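Long-range contact in prephenate dehydratase:Amino acid-binding ACT (Brucella abortus, PDB 6VH5), which probably catalyses the conversion of prephenate to phenylpyruvate, a step of phenylalanine biosynthesis, and binds phenylalanine at its ACT domain: residues L90-F102 and R289-G301. Sequence-based numbering, arbitrary orientation.
Sequences LPLADMHIVGEYF and RILGVYKGSDIRG
Glu100 and Arg300 form a salt bridge where two edge strands run side by side: 96-104, the border of a catalytic-domain sheet, and 286-295, the border of the ACT-domain sheet. The short segments are nearly parallel, at 14°, but the backbones share one good bond, Ile97 N to Leu291 O at 3.1 Å; elsewhere waters link them, one accepting from Glu100 N and donating to Lys295 O. From Glu100, CB lies 3.9 Å from Tyr294 CE1. CG, placed between the backbone N and the carbonyl carbon (chi1 68°), passes Lys295 O, and the extended chain beyond it carries the carboxylate to Ser297 and Arg300. Arg300 grips it side-on, with the planes 19° apart. Arg300 NE reaches Glu100 OE2 at 2.7 Å and NH2 reaches Glu100 OE1 at 3.1 Å, both on syn lone pairs. Arg195 also pairs with OE1, while Arg300 NH1 turns to Glu266 and to Thr245, a residue of a phenylalanine pocket. Ile97 CG2 makes a CH-pi contact over the Tyr294 ring, whose hydroxyl bonds to Thr218; Ile299 CG2 similarly lies 3.6 Å from the Phe102 ring centroid. At the far end Arg289 NH1 donates to Pro91 O in the carbonyl plane, at 2.7 Å. Back at the carboxylate, Glu100 OE2 uses its anti lone pair for the backbone N of Ser297, 2.9 Å away in a nearly straight bond.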
loop_
_atom_site.group_PDB
_atom_site.type_symbol
_atom_site.label_atom_id
_atom_site.label_comp_id
_atom_site.label_asym_id
_atom_site.label_seq_id
_atom_site.Cartn_x
_atom_site.Cartn_y
_atom_site.Cartn_z
ATOM N N LEU A 90 3.340 -12.808 1.116
ATOM C CA LEU A 90 3.334 -13.880 2.100
ATOM C C LEU A 90 2.766 -15.188 1.538
ATOM O O LEU A 90 3.322 -16.256 1.829
ATOM C CB LEU A 90 2.568 -13.435 3.342
ATOM C CG LEU A 90 2.688 -14.373 4.540
ATOM C CD1 LEU A 90 4.145 -14.682 4.864
ATOM C CD2 LEU A 90 1.987 -13.769 5.736
ATOM N N PRO A 91 1.666 -15.177 0.764
ATOM C CA PRO A 91 1.220 -16.440 0.144
ATOM C C PRO A 91 2.229 -17.051 -0.816
ATOM O O PRO A 91 2.264 -18.280 -0.946
ATOM C CB PRO A 91 -0.070 -16.031 -0.581
ATOM C CG PRO A 91 -0.601 -14.914 0.232
ATOM C CD PRO A 91 0.648 -14.122 0.593
ATOM N N LEU A 92 3.062 -16.248 -1.491
ATOM C CA LEU A 92 4.044 -16.831 -2.402
ATOM C C LEU A 92 5.301 -17.278 -1.688
ATOM O O LEU A 92 5.979 -18.200 -2.155
ATOM C CB LEU A 92 4.429 -15.844 -3.506
ATOM C CG LEU A 92 3.322 -15.414 -4.464
ATOM C CD1 LEU A 92 3.873 -14.490 -5.538
ATOM C CD2 LEU A 92 2.703 -16.655 -5.089
ATOM N N ALA A 93 5.616 -16.663 -0.559
ATOM C CA ALA A 93 6.710 -17.171 0.236
ATOM C C ALA A 93 6.202 -18.365 1.027
ATOM O O ALA A 93 4.997 -18.586 1.160
ATOM C CB ALA A 93 7.251 -16.089 1.168
ATOM N N ASP A 94 7.124 -19.167 1.522
ATOM C CA ASP A 94 6.739 -20.215 2.459
ATOM C C ASP A 94 7.072 -19.771 3.876
ATOM O O ASP A 94 7.947 -20.312 4.552
ATOM C CB ASP A 94 7.394 -21.541 2.112
ATOM C CG ASP A 94 6.992 -22.629 3.080
ATOM O OD1 ASP A 94 5.788 -22.973 3.116
ATOM O OD2 ASP A 94 7.868 -23.101 3.835
ATOM N N MET A 95 6.400 -18.707 4.292
ATOM C CA MET A 95 6.723 -18.055 5.544
ATOM C C MET A 95 5.468 -17.892 6.376
ATOM O O MET A 95 4.340 -18.037 5.891
ATOM C CB MET A 95 7.422 -16.719 5.332
ATOM C CG MET A 95 8.851 -16.927 4.893
ATOM S SD MET A 95 9.774 -15.410 4.801
ATOM C CE MET A 95 10.164 -15.367 3.053
ATOM N N HIS A 96 5.698 -17.632 7.655
ATOM C CA HIS A 96 4.637 -17.623 8.640
ATOM C C HIS A 96 4.737 -16.374 9.497
ATOM O O HIS A 96 5.814 -15.799 9.682
ATOM C CB HIS A 96 4.738 -18.871 9.516
ATOM C CG HIS A 96 4.716 -20.151 8.736
ATOM N ND1 HIS A 96 3.602 -20.962 8.657
ATOM C CD2 HIS A 96 5.677 -20.760 8.001
ATOM C CE1 HIS A 96 3.880 -22.012 7.902
ATOM N NE2 HIS A 96 5.134 -21.918 7.498
ATOM N N ILE A 97 3.595 -15.958 10.018
ATOM C CA ILE A 97 3.532 -14.865 10.970
ATOM C C ILE A 97 3.663 -15.461 12.365
ATOM O O ILE A 97 2.878 -16.329 12.751
ATOM C CB ILE A 97 2.220 -14.094 10.812
ATOM C CG1 ILE A 97 2.049 -13.710 9.341
ATOM C CG2 ILE A 97 2.224 -12.870 11.714
ATOM C CD1 ILE A 97 0.699 -13.141 9.006
ATOM N N VAL A 98 4.659 -15.009 13.118
ATOM C CA VAL A 98 4.904 -15.494 14.466
ATOM C C VAL A 98 4.813 -14.376 15.494
ATOM O O VAL A 98 5.214 -14.558 16.643
ATOM C CB VAL A 98 6.263 -16.215 14.558
ATOM C CG1 VAL A 98 6.235 -17.505 13.731
ATOM C CG2 VAL A 98 7.353 -15.309 14.069
ATOM N N GLY A 99 4.276 -13.224 15.099
ATOM C CA GLY A 99 4.130 -12.093 15.981
ATOM C C GLY A 99 3.658 -10.849 15.257
ATOM O O GLY A 99 3.697 -10.772 14.022
ATOM N N GLU A 100 3.198 -9.867 16.026
ATOM C CA GLU A 100 2.805 -8.572 15.498
ATOM C C GLU A 100 3.341 -7.499 16.433
ATOM O O GLU A 100 3.746 -7.777 17.564
ATOM C CB GLU A 100 1.265 -8.457 15.329
ATOM C CG GLU A 100 0.454 -8.433 16.624
ATOM C CD GLU A 100 -1.051 -8.144 16.410
ATOM O OE1 GLU A 100 -1.494 -7.959 15.247
ATOM O OE2 GLU A 100 -1.796 -8.092 17.420
ATOM N N TYR A 101 3.383 -6.267 15.944
ATOM C CA TYR A 101 3.877 -5.174 16.773
ATOM C C TYR A 101 3.238 -3.875 16.315
ATOM O O TYR A 101 3.134 -3.621 15.110
ATOM C CB TYR A 101 5.408 -5.056 16.733
ATOM C CG TYR A 101 5.937 -4.041 17.729
ATOM C CD1 TYR A 101 6.022 -4.346 19.084
ATOM C CD2 TYR A 101 6.324 -2.767 17.318
ATOM C CE1 TYR A 101 6.490 -3.417 20.001
ATOM C CE2 TYR A 101 6.786 -1.825 18.232
ATOM C CZ TYR A 101 6.872 -2.164 19.565
ATOM O OH TYR A 101 7.327 -1.243 20.469
ATOM N N PHE A 102 2.820 -3.058 17.279
ATOM C CA PHE A 102 2.204 -1.761 17.014
ATOM C C PHE A 102 3.109 -0.668 17.555
ATOM O O PHE A 102 3.341 -0.587 18.767
ATOM C CB PHE A 102 0.811 -1.677 17.650
ATOM C CG PHE A 102 -0.190 -2.606 17.024
ATOM C CD1 PHE A 102 -0.218 -3.950 17.367
ATOM C CD2 PHE A 102 -1.108 -2.133 16.097
ATOM C CE1 PHE A 102 -1.133 -4.808 16.790
ATOM C CE2 PHE A 102 -2.028 -2.984 15.514
ATOM C CZ PHE A 102 -2.041 -4.323 15.860
ATOM N N ARG A 289 -5.806 -21.459 3.573
ATOM C CA ARG A 289 -4.433 -21.585 4.030
ATOM C C ARG A 289 -4.244 -20.728 5.270
ATOM O O ARG A 289 -4.430 -19.506 5.214
ATOM C CB ARG A 289 -3.469 -21.144 2.929
ATOM C CG ARG A 289 -2.204 -21.934 2.827
ATOM C CD ARG A 289 -1.309 -21.315 1.766
ATOM N NE ARG A 289 0.025 -21.006 2.265
ATOM C CZ ARG A 289 0.945 -20.368 1.549
ATOM N NH1 ARG A 289 0.657 -19.976 0.313
ATOM N NH2 ARG A 289 2.148 -20.123 2.059
ATOM N N ILE A 290 -3.841 -21.349 6.373
ATOM C CA ILE A 290 -3.522 -20.600 7.583
ATOM C C ILE A 290 -2.089 -20.089 7.481
ATOM O O ILE A 290 -1.145 -20.877 7.360
ATOM C CB ILE A 290 -3.717 -21.460 8.838
ATOM C CG1 ILE A 290 -5.206 -21.748 9.058
ATOM C CG2 ILE A 290 -3.108 -20.760 10.041
ATOM C CD1 ILE A 290 -5.497 -22.532 10.307
ATOM N N LEU A 291 -1.921 -18.765 7.528
ATOM C CA LEU A 291 -0.604 -18.163 7.385
ATOM C C LEU A 291 0.086 -17.890 8.714
ATOM O O LEU A 291 1.307 -17.660 8.726
ATOM C CB LEU A 291 -0.707 -16.869 6.581
ATOM C CG LEU A 291 -1.188 -17.059 5.144
ATOM C CD1 LEU A 291 -1.268 -15.713 4.428
ATOM C CD2 LEU A 291 -0.228 -18.005 4.422
ATOM N N GLY A 292 -0.638 -17.971 9.829
ATOM C CA GLY A 292 -0.008 -17.795 11.121
ATOM C C GLY A 292 -0.948 -17.831 12.305
ATOM O O GLY A 292 -2.144 -17.521 12.187
ATOM N N VAL A 293 -0.408 -18.230 13.457
ATOM C CA VAL A 293 -1.147 -18.312 14.719
ATOM C C VAL A 293 -0.229 -17.742 15.792
ATOM O O VAL A 293 0.769 -18.380 16.158
ATOM C CB VAL A 293 -1.550 -19.747 15.076
ATOM C CG1 VAL A 293 -2.296 -19.757 16.399
ATOM C CG2 VAL A 293 -2.358 -20.377 13.954
ATOM N N TYR A 294 -0.537 -16.535 16.276
ATOM C CA TYR A 294 0.442 -15.772 17.038
ATOM C C TYR A 294 -0.224 -14.954 18.141
ATOM O O TYR A 294 -1.420 -14.644 18.089
ATOM C CB TYR A 294 1.260 -14.867 16.106
ATOM C CG TYR A 294 0.457 -14.024 15.125
ATOM C CD1 TYR A 294 0.279 -12.660 15.336
ATOM C CD2 TYR A 294 -0.088 -14.578 13.974
ATOM C CE1 TYR A 294 -0.428 -11.877 14.438
ATOM C CE2 TYR A 294 -0.814 -13.802 13.073
ATOM C CZ TYR A 294 -0.974 -12.452 13.308
ATOM O OH TYR A 294 -1.679 -11.670 12.413
ATOM N N LYS A 295 0.590 -14.578 19.131
ATOM C CA LYS A 295 0.114 -13.750 20.229
ATOM C C LYS A 295 -0.310 -12.383 19.714
ATOM O O LYS A 295 0.329 -11.811 18.827
ATOM C CB LYS A 295 1.200 -13.576 21.292
ATOM C CG LYS A 295 1.607 -14.848 22.009
ATOM C CD LYS A 295 2.752 -14.579 22.980
ATOM C CE LYS A 295 3.186 -15.843 23.708
ATOM N NZ LYS A 295 4.292 -15.579 24.677
ATOM N N GLY A 296 -1.391 -11.853 20.285
ATOM C CA GLY A 296 -1.920 -10.562 19.894
ATOM C C GLY A 296 -1.463 -9.451 20.822
ATOM O O GLY A 296 -1.265 -9.657 22.019
ATOM N N SER A 297 -1.290 -8.265 20.253
ATOM C CA SER A 297 -0.802 -7.146 21.043
ATOM C C SER A 297 -1.875 -6.662 22.013
ATOM O O SER A 297 -3.076 -6.761 21.750
ATOM C CB SER A 297 -0.353 -6.005 20.133
ATOM O OG SER A 297 0.146 -4.929 20.903
ATOM N N ASP A 298 -1.424 -6.121 23.147
ATOM C CA ASP A 298 -2.337 -5.612 24.164
ATOM C C ASP A 298 -3.207 -4.474 23.650
ATOM O O ASP A 298 -4.204 -4.136 24.301
ATOM C CB ASP A 298 -1.549 -5.135 25.389
ATOM C CG ASP A 298 -0.894 -6.276 26.141
ATOM O OD1 ASP A 298 -1.546 -7.326 26.320
ATOM O OD2 ASP A 298 0.276 -6.125 26.552
ATOM N N ILE A 299 -2.860 -3.887 22.501
ATOM C CA ILE A 299 -3.638 -2.806 21.913
ATOM C C ILE A 299 -5.036 -3.266 21.520
ATOM O O ILE A 299 -5.938 -2.436 21.345
ATOM C CB ILE A 299 -2.874 -2.245 20.694
ATOM C CG1 ILE A 299 -3.457 -0.909 20.242
ATOM C CG2 ILE A 299 -2.882 -3.254 19.550
ATOM C CD1 ILE A 299 -2.618 -0.210 19.198
ATOM N N ARG A 300 -5.234 -4.581 21.371
ATOM C CA ARG A 300 -6.529 -5.137 21.001
ATOM C C ARG A 300 -7.565 -5.046 22.116
ATOM O O ARG A 300 -8.764 -5.157 21.838
ATOM C CB ARG A 300 -6.352 -6.592 20.562
ATOM C CG ARG A 300 -5.896 -6.738 19.116
ATOM C CD ARG A 300 -5.123 -8.037 18.858
ATOM N NE ARG A 300 -4.509 -8.020 17.535
ATOM C CZ ARG A 300 -5.194 -8.152 16.400
ATOM N NH1 ARG A 300 -6.519 -8.319 16.432
ATOM N NH2 ARG A 300 -4.560 -8.118 15.232
ATOM N N GLY A 301 -7.140 -4.857 23.362
ATOM C CA GLY A 301 -8.073 -4.744 24.471
ATOM C C GLY A 301 -8.807 -3.415 24.519
ATOM O O GLY A 301 -8.193 -2.358 24.695
HETATM O O HOH W 1 3.289 -20.652 4.174
HETATM O O HOH W 2 0.759 -21.173 9.635
HETATM O O HOH W 3 3.294 -15.248 19.003
HETATM O O HOH W 4 3.152 -10.733 18.918
HETATM O O HOH W 5 2.668 -3.892 20.203
#